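Local coordinates for protein arylsulfatase (Pseudoalteromonas sp. MB47, PDB 7AJ0) that is a fucoidan-active sulfatase that probably removes sulfate groups in an exo-acting manner, and assembles as a hexamer, at residues S324-T332 against G343-G352; D436-N445 against F457-F468. All coordinates share one frame; numbering follows the deposited sequence.

Contact 1 joins loops in the interior, whereas contact 2 pairs strands nearer the surface. Contact 1 (324-332 with 343-352) is almost wholly buried and mostly loop: it joins the end of strand 318-324 to the start of helix 350-353, and its chemistry is polar, built on a calcium ion, a lysine and closely packed glycines. Contact 2 (436-445 with 457-468) lies further from the centre of the chain, is only partly buried, and relies on paired strands with aromatic and aliphatic side chains. Their centres are about 17 Å apart, yet they meet directly: Glu-350 OE2 and Lys-438 NZ form a 2.8 Å salt bridge, and the Phe-444 ring packs against Gly-346 and Thr-348. Both also reach a neighbouring subunit.

Contact 1 (S324-T332 against G343-G352); sequences SDNGPNEDT and GGKGTTWEGG. With CA (calcium ion), chain G.
The carbonyl oxygen of Pro-328 receives the backbone N-H of Lys-345 (O to N 2.9 Å, 168° at the hydrogen) from above its carbonyl plane, and a weak second bond from Glu-330 N. Lys-345 is the second residue of a type II turn from Gly-344 to Thr-347, and its fully extended side chain, CG anti to the backbone N (chi1 -176°), slants across Asn-326, with CG 3.4 Å from Asn-326 ND2, and over Asn-329 CB. Its NZ forms a salt bridge with Asp-61, itself a calcium ligand. This is the metal centre of the sulfatase fold: Asp-325 binds calcium through both carboxylate oxygens and Asn-326 through OD1 (2.4 Å), with Asp-60, Asp-61 and Cys-102 completing it. Cys-102 probably occupies the place of the formylglycine of related sulfatases, some of which use a lysine in such a loop to hold the sulfate. Exchanging Lys-345 for an alanine would probably leave Asp-61 with the metal but without its lysine partner and uncover one side of the Asn-326 amide. The amide is held at both ends, OD1 by calcium and ND2 by an in-plane bond to a lone pair of Gly-327 O (2.9 Å). Gly-327 N bonds Gly-352 O (2.9 Å), while its CA lies 3.2 Å from Gly-351 O, where a beta carbon would clash.

Contact 2 (D436-N445 against F457-F468); sequences DYKIHFKVFN and FLLDIGTAPWVF
Phe-457 exchanges both backbone hydrogen bonds with Asn-445, the shorter running from Phe-457 N to Asn-445 O (2.8 Å). Leu-458 turns to the other face, and with its CG turned away from the backbone N (chi1 -169°) it sets CD1 over the centre of the Phe-444 ring, 3.6 Å from the centroid, a CH-pi contact. Leu-459 pairs with Val-443 through two nearly straight backbone bonds. Asp-460 lies alongside Lys-442, but OD1 stays 4.4 Å from NZ, beyond a salt bridge. These pairs form the hairpin of strands 442-446 and 456-460; past Phe-441 and the 461-465 loop, the same two segments pair again at the edge of the four-stranded antiparallel sheet, where helix 489-505 covers Ile-439, Phe-441, Pro-465 and Val-467. In the loop, Ile-461 CG2 touches Val-443 CG2 (4.0 Å). Pro-465 then fits CB against Ile-439 CG2 (3.6 Å) and CG against Phe-441 CE1. Trp-466 offers a ring face to Val-443 CG2, 18° off the normal, while Phe-457 of a neighbouring subunit also meets this indole. Val-467 CG2 lies beside Ile-439 CG1. Phe-468 pairs with Lys-438, and the edge of its ring, at CE1, lies 3.6 Å from His-440 CD2, the two rings meeting obliquely; Glu-476 holds the imidazole NE2.

Contact 1 (S324-T332 against G343-G352)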
loop_
_atom_site.group_PDB
_atom_site.type_symbol
_atom_site.label_atom_id
_atom_site.label_comp_id
_atom_site.label_asym_id
_atom_site.label_seq_id
_atom_site.Cartn_x
_atom_site.Cartn_y
_atom_site.Cartn_z
ATOM N N SER A 324 16.737 7.680 -28.698
ATOM C CA SER A 324 16.464 6.356 -28.168
ATOM C C SER A 324 15.134 5.861 -28.720
ATOM O O SER A 324 14.353 6.622 -29.299
ATOM C CB SER A 324 16.433 6.378 -26.635
ATOM O OG SER A 324 16.030 5.125 -26.116
ATOM N N ASP A 325 14.875 4.567 -28.542
ATOM C CA ASP A 325 13.614 3.992 -28.989
ATOM C C ASP A 325 12.585 3.860 -27.873
ATOM O O ASP A 325 11.391 3.753 -28.166
ATOM C CB ASP A 325 13.849 2.621 -29.636
ATOM C CG ASP A 325 14.124 1.528 -28.626
ATOM O OD1 ASP A 325 14.718 1.812 -27.563
ATOM O OD2 ASP A 325 13.740 0.374 -28.910
ATOM N N ASN A 326 13.005 3.880 -26.614
ATOM C CA ASN A 326 12.075 3.894 -25.489
ATOM C C ASN A 326 12.876 4.153 -24.219
ATOM O O ASN A 326 14.104 4.285 -24.251
ATOM C CB ASN A 326 11.276 2.592 -25.402
ATOM C CG ASN A 326 12.155 1.364 -25.469
ATOM O OD1 ASN A 326 12.173 0.653 -26.475
ATOM N ND2 ASN A 326 12.898 1.109 -24.398
ATOM N N GLY A 327 12.165 4.232 -23.095
ATOM C CA GLY A 327 12.787 4.527 -21.829
ATOM C C GLY A 327 13.521 3.335 -21.257
ATOM O O GLY A 327 13.582 2.248 -21.846
ATOM N N PRO A 328 14.080 3.530 -20.065
ATOM C CA PRO A 328 14.926 2.485 -19.473
ATOM C C PRO A 328 14.134 1.234 -19.134
ATOM O O PRO A 328 12.984 1.301 -18.693
ATOM C CB PRO A 328 15.485 3.152 -18.209
ATOM C CG PRO A 328 14.458 4.176 -17.844
ATOM C CD PRO A 328 13.873 4.670 -19.151
ATOM N N ASN A 329 14.768 0.082 -19.344
ATOM C CA ASN A 329 14.190 -1.210 -18.982
ATOM C C ASN A 329 14.539 -1.482 -17.524
ATOM O O ASN A 329 15.526 -2.150 -17.212
ATOM C CB ASN A 329 14.713 -2.311 -19.895
ATOM C CG ASN A 329 14.031 -3.641 -19.650
ATOM O OD1 ASN A 329 13.323 -3.814 -18.659
ATOM N ND2 ASN A 329 14.244 -4.591 -20.554
ATOM N N GLU A 330 13.718 -0.955 -16.616
ATOM C CA GLU A 330 13.967 -1.156 -15.194
ATOM C C GLU A 330 13.764 -2.603 -14.765
ATOM O O GLU A 330 14.266 -2.996 -13.706
ATOM C CB GLU A 330 13.058 -0.245 -14.369
ATOM C CG GLU A 330 13.212 1.233 -14.684
ATOM C CD GLU A 330 12.590 2.122 -13.623
ATOM O OE1 GLU A 330 11.496 1.781 -13.122
ATOM O OE2 GLU A 330 13.201 3.158 -13.282
ATOM N N ASP A 331 13.053 -3.405 -15.561
ATOM C CA ASP A 331 12.754 -4.773 -15.153
ATOM C C ASP A 331 14.006 -5.637 -15.080
ATOM O O ASP A 331 14.034 -6.616 -14.327
ATOM C CB ASP A 331 11.751 -5.409 -16.117
ATOM C CG ASP A 331 10.383 -4.770 -16.037
ATOM O OD1 ASP A 331 10.229 -3.635 -16.540
ATOM O OD2 ASP A 331 9.463 -5.403 -15.472
ATOM N N THR A 332 15.038 -5.307 -15.857
ATOM C CA THR A 332 16.273 -6.077 -15.872
ATOM C C THR A 332 17.356 -5.450 -15.000
ATOM O O THR A 332 18.543 -5.728 -15.200
ATOM C CB THR A 332 16.782 -6.244 -17.308
ATOM O OG1 THR A 332 16.953 -4.962 -17.925
ATOM C CG2 THR A 332 15.803 -7.066 -18.123
ATOM N N GLY A 343 8.150 5.524 -13.860
ATOM C CA GLY A 343 7.972 4.339 -14.662
ATOM C C GLY A 343 9.178 4.049 -15.539
ATOM O O GLY A 343 10.328 4.293 -15.172
ATOM N N GLY A 344 8.898 3.521 -16.726
ATOM C CA GLY A 344 9.959 3.160 -17.649
ATOM C C GLY A 344 9.390 2.428 -18.847
ATOM O O GLY A 344 8.194 2.514 -19.131
ATOM N N LYS A 345 10.269 1.709 -19.544
ATOM C CA LYS A 345 9.858 0.927 -20.703
ATOM C C LYS A 345 8.642 0.070 -20.373
ATOM O O LYS A 345 8.547 -0.512 -19.289
ATOM C CB LYS A 345 11.019 0.043 -21.166
ATOM C CG LYS A 345 10.764 -0.748 -22.432
ATOM C CD LYS A 345 11.898 -1.736 -22.652
ATOM C CE LYS A 345 11.825 -2.402 -24.012
ATOM N NZ LYS A 345 12.948 -3.367 -24.190
ATOM N N GLY A 346 7.707 0.004 -21.316
ATOM C CA GLY A 346 6.501 -0.770 -21.140
ATOM C C GLY A 346 5.338 -0.029 -20.529
ATOM O O GLY A 346 4.314 -0.656 -20.227
ATOM N N THR A 347 5.460 1.279 -20.324
ATOM C CA THR A 347 4.375 2.082 -19.785
ATOM C C THR A 347 4.364 3.423 -20.501
ATOM O O THR A 347 5.368 3.851 -21.075
ATOM C CB THR A 347 4.511 2.309 -18.273
ATOM O OG1 THR A 347 5.626 3.173 -18.011
ATOM C CG2 THR A 347 4.718 0.991 -17.545
ATOM N N THR A 348 3.212 4.089 -20.460
ATOM C CA THR A 348 3.079 5.433 -21.004
ATOM C C THR A 348 3.238 6.507 -19.935
ATOM O O THR A 348 2.768 7.634 -20.121
ATOM C CB THR A 348 1.740 5.588 -21.724
ATOM O OG1 THR A 348 0.689 5.052 -20.914
ATOM C CG2 THR A 348 1.782 4.868 -23.066
ATOM N N TRP A 349 3.870 6.177 -18.812
ATOM C CA TRP A 349 4.450 7.218 -17.980
ATOM C C TRP A 349 5.558 7.913 -18.770
ATOM O O TRP A 349 6.072 7.388 -19.762
ATOM C CB TRP A 349 5.012 6.645 -16.683
ATOM C CG TRP A 349 3.979 6.095 -15.748
ATOM C CD1 TRP A 349 3.855 4.800 -15.340
ATOM C CD2 TRP A 349 2.925 6.821 -15.105
ATOM N NE1 TRP A 349 2.792 4.674 -14.479
ATOM C CE2 TRP A 349 2.204 5.900 -14.319
ATOM C CE3 TRP A 349 2.522 8.159 -15.116
ATOM C CZ2 TRP A 349 1.101 6.275 -13.556
ATOM C CZ3 TRP A 349 1.431 8.528 -14.358
ATOM C CH2 TRP A 349 0.731 7.590 -13.588
ATOM N N GLU A 350 5.930 9.111 -18.325
ATOM C CA GLU A 350 6.970 9.847 -19.038
ATOM C C GLU A 350 8.270 9.056 -19.097
ATOM O O GLU A 350 9.014 9.160 -20.080
ATOM C CB GLU A 350 7.187 11.206 -18.380
ATOM C CG GLU A 350 6.006 12.144 -18.551
ATOM C CD GLU A 350 5.789 12.533 -19.996
ATOM O OE1 GLU A 350 6.717 13.122 -20.592
ATOM O OE2 GLU A 350 4.702 12.240 -20.543
ATOM N N GLY A 351 8.550 8.246 -18.073
ATOM C CA GLY A 351 9.765 7.452 -18.080
ATOM C C GLY A 351 9.866 6.512 -19.263
ATOM O O GLY A 351 10.969 6.159 -19.689
ATOM N N GLY A 352 8.731 6.099 -19.814
ATOM C CA GLY A 352 8.738 5.142 -20.899
ATOM C C GLY A 352 8.835 5.749 -22.283
ATOM O O GLY A 352 9.351 5.107 -23.204
HETATM CA CA CA G . 14.154 -0.625 -27.039
HETATM O O HOH W 1 10.902 -1.046 -17.423
#

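Contact 2 (D436-N445 against F457-F468)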
loop_
_atom_site.group_PDB
_atom_site.type_symbol
_atom_site.label_atom_id
_atom_site.label_comp_id
_atom_site.label_asym_id
_atom_site.label_seq_id
_atom_site.Cartn_x
_atom_site.Cartn_y
_atom_site.Cartn_z
ATOM N N ASP A 436 2.188 21.687 -22.112
ATOM C CA ASP A 436 2.976 21.022 -21.085
ATOM C C ASP A 436 2.092 20.207 -20.146
ATOM O O ASP A 436 2.436 19.998 -18.982
ATOM C CB ASP A 436 3.798 22.053 -20.313
ATOM C CG ASP A 436 4.717 22.860 -21.220
ATOM O OD1 ASP A 436 5.290 22.278 -22.167
ATOM O OD2 ASP A 436 4.864 24.079 -20.991
ATOM N N TYR A 437 0.955 19.731 -20.652
ATOM C CA TYR A 437 -0.020 18.991 -19.861
ATOM C C TYR A 437 -0.105 17.555 -20.357
ATOM O O TYR A 437 -0.275 17.313 -21.556
ATOM C CB TYR A 437 -1.394 19.662 -19.930
ATOM C CG TYR A 437 -1.372 21.098 -19.458
ATOM C CD1 TYR A 437 -1.565 21.410 -18.118
ATOM C CD2 TYR A 437 -1.140 22.139 -20.346
ATOM C CE1 TYR A 437 -1.535 22.718 -17.681
ATOM C CE2 TYR A 437 -1.111 23.449 -19.917
ATOM C CZ TYR A 437 -1.310 23.733 -18.584
ATOM O OH TYR A 437 -1.277 25.039 -18.153
ATOM N N LYS A 438 0.019 16.612 -19.430
ATOM C CA LYS A 438 -0.046 15.182 -19.707
ATOM C C LYS A 438 -1.376 14.657 -19.183
ATOM O O LYS A 438 -1.634 14.713 -17.977
ATOM C CB LYS A 438 1.132 14.464 -19.046
ATOM C CG LYS A 438 1.104 12.950 -19.134
ATOM C CD LYS A 438 1.454 12.458 -20.522
ATOM C CE LYS A 438 1.635 10.949 -20.529
ATOM N NZ LYS A 438 2.759 10.497 -19.656
ATOM N N ILE A 439 -2.217 14.155 -20.085
ATOM C CA ILE A 439 -3.553 13.675 -19.742
ATOM C C ILE A 439 -3.587 12.168 -19.955
ATOM O O ILE A 439 -3.310 11.684 -21.060
ATOM C CB ILE A 439 -4.636 14.370 -20.581
ATOM C CG1 ILE A 439 -4.522 15.890 -20.462
ATOM C CG2 ILE A 439 -6.022 13.921 -20.143
ATOM C CD1 ILE A 439 -3.725 16.526 -21.576
ATOM N N HIS A 440 -3.931 11.429 -18.904
ATOM C CA HIS A 440 -4.003 9.977 -18.956
ATOM C C HIS A 440 -5.460 9.529 -18.960
ATOM O O HIS A 440 -6.241 9.928 -18.089
ATOM C CB HIS A 440 -3.287 9.333 -17.764
ATOM C CG HIS A 440 -1.822 9.624 -17.701
ATOM N ND1 HIS A 440 -0.864 8.694 -18.037
ATOM C CD2 HIS A 440 -1.152 10.737 -17.321
ATOM C CE1 HIS A 440 0.335 9.223 -17.874
ATOM N NE2 HIS A 440 0.189 10.462 -17.442
ATOM N N PHE A 441 -5.816 8.696 -19.933
ATOM C CA PHE A 441 -7.117 8.041 -19.954
ATOM C C PHE A 441 -7.041 6.594 -19.493
ATOM O O PHE A 441 -8.062 6.036 -19.082
ATOM C CB PHE A 441 -7.710 8.118 -21.362
ATOM C CG PHE A 441 -7.795 9.522 -21.896
ATOM C CD1 PHE A 441 -8.889 10.321 -21.613
ATOM C CD2 PHE A 441 -6.769 10.048 -22.663
ATOM C CE1 PHE A 441 -8.962 11.615 -22.096
ATOM C CE2 PHE A 441 -6.837 11.342 -23.146
ATOM C CZ PHE A 441 -7.934 12.125 -22.863
ATOM N N LYS A 442 -5.858 5.989 -19.543
ATOM C CA LYS A 442 -5.589 4.688 -18.943
ATOM C C LYS A 442 -4.213 4.759 -18.302
ATOM O O LYS A 442 -3.294 5.370 -18.856
ATOM C CB LYS A 442 -5.663 3.563 -19.976
ATOM C CG LYS A 442 -7.083 3.291 -20.469
ATOM C CD LYS A 442 -7.123 2.200 -21.529
ATOM C CE LYS A 442 -8.555 1.913 -21.967
ATOM N NZ LYS A 442 -8.612 0.837 -22.997
ATOM N N VAL A 443 -4.075 4.138 -17.132
ATOM C CA VAL A 443 -2.914 4.325 -16.272
ATOM C C VAL A 443 -2.277 2.976 -15.977
ATOM O O VAL A 443 -2.970 2.023 -15.603
ATOM C CB VAL A 443 -3.305 5.039 -14.963
ATOM C CG1 VAL A 443 -2.222 4.873 -13.907
ATOM C CG2 VAL A 443 -3.574 6.510 -15.236
ATOM N N PHE A 444 -0.957 2.904 -16.138
ATOM C CA PHE A 444 -0.200 1.734 -15.720
ATOM C C PHE A 444 0.063 1.807 -14.220
ATOM O O PHE A 444 0.524 2.834 -13.710
ATOM C CB PHE A 444 1.122 1.647 -16.477
ATOM C CG PHE A 444 0.972 1.271 -17.922
ATOM C CD1 PHE A 444 0.730 2.237 -18.883
ATOM C CD2 PHE A 444 1.087 -0.049 -18.322
ATOM C CE1 PHE A 444 0.599 1.894 -20.213
ATOM C CE2 PHE A 444 0.958 -0.399 -19.652
ATOM C CZ PHE A 444 0.713 0.575 -20.598
ATOM N N ASN A 445 -0.229 0.721 -13.514
ATOM C CA ASN A 445 -0.038 0.640 -12.070
ATOM C C ASN A 445 0.864 -0.552 -11.786
ATOM O O ASN A 445 0.553 -1.677 -12.187
ATOM C CB ASN A 445 -1.381 0.512 -11.352
ATOM C CG ASN A 445 -1.308 0.948 -9.905
ATOM O OD1 ASN A 445 -1.033 2.112 -9.607
ATOM N ND2 ASN A 445 -1.565 0.018 -8.996
ATOM N N PHE A 457 -0.518 -3.450 -14.076
ATOM C CA PHE A 457 -1.878 -3.463 -14.581
ATOM C C PHE A 457 -2.085 -2.251 -15.483
ATOM O O PHE A 457 -1.392 -1.237 -15.360
ATOM C CB PHE A 457 -2.916 -3.412 -13.453
ATOM C CG PHE A 457 -2.601 -4.295 -12.286
ATOM C CD1 PHE A 457 -2.840 -5.658 -12.346
ATOM C CD2 PHE A 457 -2.094 -3.760 -11.115
ATOM C CE1 PHE A 457 -2.560 -6.473 -11.263
ATOM C CE2 PHE A 457 -1.815 -4.570 -10.029
ATOM C CZ PHE A 457 -2.050 -5.929 -10.104
ATOM N N LEU A 458 -3.056 -2.353 -16.384
ATOM C CA LEU A 458 -3.538 -1.212 -17.160
ATOM C C LEU A 458 -4.977 -0.962 -16.724
ATOM O O LEU A 458 -5.869 -1.770 -17.009
ATOM C CB LEU A 458 -3.442 -1.465 -18.658
ATOM C CG LEU A 458 -3.684 -0.229 -19.530
ATOM C CD1 LEU A 458 -2.723 0.894 -19.167
ATOM C CD2 LEU A 458 -3.557 -0.570 -21.006
ATOM N N LEU A 459 -5.199 0.152 -16.035
ATOM C CA LEU A 459 -6.446 0.412 -15.335
ATOM C C LEU A 459 -7.181 1.583 -15.964
ATOM O O LEU A 459 -6.562 2.546 -16.426
ATOM C CB LEU A 459 -6.175 0.701 -13.855
ATOM C CG LEU A 459 -5.330 -0.363 -13.153
ATOM C CD1 LEU A 459 -5.074 0.003 -11.703
ATOM C CD2 LEU A 459 -6.006 -1.722 -13.252
ATOM N N ASP A 460 -8.507 1.486 -15.985
ATOM C CA ASP A 460 -9.338 2.595 -16.426
ATOM C C ASP A 460 -9.381 3.671 -15.348
ATOM O O ASP A 460 -9.393 3.372 -14.150
ATOM C CB ASP A 460 -10.753 2.112 -16.736
ATOM C CG ASP A 460 -10.809 1.222 -17.959
ATOM O OD1 ASP A 460 -9.989 1.429 -18.880
ATOM O OD2 ASP A 460 -11.673 0.320 -17.999
ATOM N N ILE A 461 -9.410 4.930 -15.780
ATOM C CA ILE A 461 -9.459 6.051 -14.851
ATOM C C ILE A 461 -10.874 6.187 -14.306
ATOM O O ILE A 461 -11.807 5.536 -14.791
ATOM C CB ILE A 461 -8.987 7.358 -15.516
ATOM C CG1 ILE A 461 -9.736 7.632 -16.820
ATOM C CG2 ILE A 461 -7.482 7.292 -15.777
ATOM C CD1 ILE A 461 -10.903 8.576 -16.671
ATOM N N GLY A 462 -11.036 7.018 -13.279
ATOM C CA GLY A 462 -12.334 7.234 -12.675
ATOM C C GLY A 462 -13.144 8.311 -13.367
ATOM O O GLY A 462 -13.302 8.290 -14.592
ATOM N N THR A 463 -13.653 9.269 -12.588
ATOM C CA THR A 463 -14.546 10.278 -13.149
ATOM C C THR A 463 -13.813 11.249 -14.065
ATOM O O THR A 463 -14.416 11.779 -15.004
ATOM C CB THR A 463 -15.244 11.039 -12.019
ATOM O OG1 THR A 463 -16.289 10.223 -11.474
ATOM C CG2 THR A 463 -15.830 12.352 -12.521
ATOM N N ALA A 464 -12.528 11.495 -13.820
ATOM C CA ALA A 464 -11.781 12.459 -14.612
ATOM C C ALA A 464 -10.464 11.863 -15.084
ATOM O O ALA A 464 -9.807 11.133 -14.331
ATOM C CB ALA A 464 -11.497 13.734 -13.798
ATOM N N PRO A 465 -10.054 12.146 -16.321
ATOM C CA PRO A 465 -8.700 11.766 -16.741
ATOM C C PRO A 465 -7.661 12.389 -15.823
ATOM O O PRO A 465 -7.829 13.504 -15.326
ATOM C CB PRO A 465 -8.596 12.321 -18.166
ATOM C CG PRO A 465 -10.000 12.431 -18.635
ATOM C CD PRO A 465 -10.815 12.775 -17.419
ATOM N N TRP A 466 -6.581 11.650 -15.592
ATOM C CA TRP A 466 -5.486 12.179 -14.792
ATOM C C TRP A 466 -4.750 13.252 -15.584
ATOM O O TRP A 466 -4.543 13.119 -16.793
ATOM C CB TRP A 466 -4.518 11.069 -14.393
ATOM C CG TRP A 466 -5.100 10.047 -13.468
ATOM C CD1 TRP A 466 -6.422 9.778 -13.268
ATOM C CD2 TRP A 466 -4.376 9.160 -12.611
ATOM N NE1 TRP A 466 -6.564 8.772 -12.343
ATOM C CE2 TRP A 466 -5.323 8.376 -11.923
ATOM C CE3 TRP A 466 -3.018 8.951 -12.358
ATOM C CZ2 TRP A 466 -4.956 7.400 -11.001
ATOM C CZ3 TRP A 466 -2.654 7.982 -11.442
ATOM C CH2 TRP A 466 -3.621 7.218 -10.773
ATOM N N VAL A 467 -4.358 14.323 -14.898
ATOM C CA VAL A 467 -3.671 15.441 -15.528
ATOM C C VAL A 467 -2.464 15.817 -14.684
ATOM O O VAL A 467 -2.580 15.990 -13.465
ATOM C CB VAL A 467 -4.595 16.659 -15.712
ATOM C CG1 VAL A 467 -3.817 17.817 -16.314
ATOM C CG2 VAL A 467 -5.785 16.298 -16.589
ATOM N N PHE A 468 -1.309 15.929 -15.333
ATOM C CA PHE A 468 -0.086 16.419 -14.718
ATOM C C PHE A 468 0.424 17.598 -15.535
ATOM O O PHE A 468 0.609 17.475 -16.750
ATOM C CB PHE A 468 0.999 15.336 -14.668
ATOM C CG PHE A 468 0.584 14.084 -13.955
ATOM C CD1 PHE A 468 -0.058 13.063 -14.635
ATOM C CD2 PHE A 468 0.855 13.918 -12.608
ATOM C CE1 PHE A 468 -0.435 11.906 -13.982
ATOM C CE2 PHE A 468 0.482 12.763 -11.948
ATOM C CZ PHE A 468 -0.164 11.756 -12.637
#